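Local coordinates for putative fimbrium tip subunit Fim1C (PDB 4EPS), which probably forms part of the tip of fimbriae, the cell-surface filaments that mediate adhesion and biofilm formation, at residues 315-320 with 386-391. Sequence-based numbering, arbitrary orientation.
With SO4 (sulfate ion), chain H.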
loop_
_atom_site.group_PDB
_atom_site.type_symbol
_atom_site.label_atom_id
_atom_site.label_comp_id
_atom_site.label_asym_id
_atom_site.label_seq_id
_atom_site.Cartn_x
_atom_site.Cartn_y
_atom_site.Cartn_z
ATOM N N THR A 315 19.829 12.100 27.894
ATOM C CA THR A 315 18.382 11.868 27.735
ATOM C C THR A 315 17.578 13.077 28.284
ATOM O O THR A 315 16.858 12.938 29.275
ATOM C CB THR A 315 17.963 10.523 28.392
ATOM O OG1 THR A 315 18.997 9.568 28.201
ATOM C CG2 THR A 315 16.673 9.966 27.818
ATOM N N PRO A 316 17.666 14.273 27.656
ATOM C CA PRO A 316 16.916 15.425 28.194
ATOM C C PRO A 316 15.394 15.297 28.058
ATOM O O PRO A 316 14.662 15.924 28.833
ATOM C CB PRO A 316 17.448 16.610 27.375
ATOM C CG PRO A 316 17.999 16.017 26.144
ATOM C CD PRO A 316 18.485 14.654 26.487
ATOM N N TYR A 317 14.919 14.459 27.107
ATOM C CA TYR A 317 13.497 14.251 26.833
ATOM C C TYR A 317 13.113 12.811 27.155
ATOM O O TYR A 317 13.663 11.873 26.576
ATOM C CB TYR A 317 13.178 14.625 25.361
ATOM C CG TYR A 317 13.715 16.003 25.041
ATOM C CD1 TYR A 317 13.162 17.143 25.626
ATOM C CD2 TYR A 317 14.844 16.163 24.239
ATOM C CE1 TYR A 317 13.725 18.405 25.429
ATOM C CE2 TYR A 317 15.400 17.423 24.016
ATOM C CZ TYR A 317 14.839 18.541 24.621
ATOM O OH TYR A 317 15.393 19.787 24.449
ATOM N N THR A 318 12.238 12.654 28.148
ATOM C CA THR A 318 11.769 11.360 28.659
ATOM C C THR A 318 10.267 11.376 28.713
ATOM O O THR A 318 9.676 12.443 28.535
ATOM C CB THR A 318 12.347 11.074 30.083
ATOM O OG1 THR A 318 11.741 11.977 31.004
ATOM C CG2 THR A 318 13.864 11.190 30.161
ATOM N N ALA A 319 9.624 10.227 29.040
ATOM C CA ALA A 319 8.165 10.184 29.136
ATOM C C ALA A 319 7.672 11.099 30.246
ATOM O O ALA A 319 6.584 11.643 30.131
ATOM C CB ALA A 319 7.685 8.751 29.373
ATOM N N THR A 320 8.492 11.315 31.299
ATOM C CA THR A 320 8.115 12.170 32.435
ATOM C C THR A 320 7.875 13.631 32.000
ATOM O O THR A 320 6.918 14.244 32.466
ATOM C CB THR A 320 9.183 12.095 33.545
ATOM O OG1 THR A 320 9.474 10.722 33.825
ATOM C CG2 THR A 320 8.750 12.807 34.818
ATOM N N ARG A 386 14.943 21.457 18.249
ATOM C CA ARG A 386 14.031 20.382 18.683
ATOM C C ARG A 386 12.561 20.673 18.389
ATOM O O ARG A 386 12.124 21.823 18.486
ATOM C CB ARG A 386 14.169 20.121 20.203
ATOM C CG ARG A 386 15.610 19.939 20.718
ATOM C CD ARG A 386 16.313 18.784 20.018
ATOM N NE ARG A 386 17.618 18.506 20.618
ATOM C CZ ARG A 386 18.553 17.764 20.045
ATOM N NH1 ARG A 386 18.368 17.276 18.824
ATOM N NH2 ARG A 386 19.703 17.542 20.669
ATOM N N PHE A 387 11.786 19.615 18.093
ATOM C CA PHE A 387 10.334 19.728 17.854
ATOM C C PHE A 387 9.635 19.793 19.188
ATOM O O PHE A 387 9.495 18.754 19.841
ATOM C CB PHE A 387 9.826 18.501 17.083
ATOM C CG PHE A 387 10.098 18.417 15.608
ATOM C CD1 PHE A 387 11.065 19.222 15.013
ATOM C CD2 PHE A 387 9.372 17.545 14.804
ATOM C CE1 PHE A 387 11.307 19.153 13.643
ATOM C CE2 PHE A 387 9.621 17.470 13.432
ATOM C CZ PHE A 387 10.576 18.282 12.860
ATOM N N LEU A 388 9.219 20.993 19.621
ATOM C CA LEU A 388 8.623 21.175 20.962
ATOM C C LEU A 388 7.442 22.119 20.986
ATOM O O LEU A 388 7.061 22.573 22.064
ATOM C CB LEU A 388 9.720 21.722 21.930
ATOM C CG LEU A 388 10.820 20.704 22.304
ATOM C CD1 LEU A 388 12.011 21.399 22.931
ATOM C CD2 LEU A 388 10.262 19.609 23.231
ATOM N N GLY A 389 6.862 22.428 19.821
ATOM C CA GLY A 389 5.745 23.366 19.754
ATOM C C GLY A 389 4.554 22.972 20.612
ATOM O O GLY A 389 3.971 23.829 21.279
ATOM N N TYR A 390 4.192 21.681 20.626
ATOM C CA TYR A 390 3.036 21.272 21.441
ATOM C C TYR A 390 3.339 21.538 22.932
ATOM O O TYR A 390 2.537 22.189 23.629
ATOM C CB TYR A 390 2.609 19.813 21.201
ATOM C CG TYR A 390 1.381 19.536 22.042
ATOM C CD1 TYR A 390 0.133 20.027 21.666
ATOM C CD2 TYR A 390 1.498 18.954 23.305
ATOM C CE1 TYR A 390 -0.991 19.859 22.481
ATOM C CE2 TYR A 390 0.384 18.796 24.136
ATOM C CZ TYR A 390 -0.854 19.258 23.723
ATOM O OH TYR A 390 -1.944 19.138 24.548
ATOM N N ASN A 391 4.513 21.087 23.401
ATOM C CA ASN A 391 4.993 21.375 24.751
ATOM C C ASN A 391 4.866 22.862 25.041
ATOM O O ASN A 391 4.348 23.252 26.096
ATOM C CB ASN A 391 6.478 20.947 24.881
ATOM C CG ASN A 391 7.111 21.433 26.156
ATOM O OD1 ASN A 391 7.028 20.773 27.189
ATOM N ND2 ASN A 391 7.732 22.611 26.120
HETATM S S SO4 H . 21.817 15.468 18.581
HETATM O O1 SO4 H . 22.755 16.220 17.740
HETATM O O2 SO4 H . 22.169 14.036 18.600
HETATM O O3 SO4 H . 21.872 16.007 19.942
HETATM O O4 SO4 H . 20.468 15.615 18.019
#
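With CG turned away from the carbonyl carbon in both Tyr-317 and Arg-386 (chi1 -50° in the arginine), the phenol reaches the side chains of Arg-386 and Leu-388, while the arginine, bent at chi2, runs obliquely past the CE2 side of the ring. The nearest CA atoms, those of Tyr-317 and Arg-386, are 10.2 Å apart, and side chains from both segments close the gap. Tyr-317 OH lies 3.7 Å from Arg-386 CG and 4.0 Å from Leu-388 CD1, so the phenol end sits beside two aliphatic groups. Leu-388 crosses the tyrosine at about a right angle, its CD1 methyl 4.3 Å from Tyr-317 CE1. The ring and guanidinium planes are 79° apart and do not stack. Beyond the ring, the guanidinium turns its edge to a sulfate, probably from the crystallisation liquor: NH1 of Arg-386 donates to sulfate O4 and NH2 to O3, both bonds nearly straight at 2.8 Å. Glu-378 ties the polar ends together, hydrogen-bonding Tyr-317 OH and forming a salt bridge with Arg-386 NE. Were Arg-386 an alanine, the Glu-378 carboxylate would probably lose its salt-bridge partner, the sulfate its two N-H donors, and a gap would open beside the phenol. This is largely buried tertiary packing, in which a tyrosine from the loop between helices 305-308 and 323-327 lies against the N-cap residue, Leu-388, of helix 389-403 and the loop leading into it.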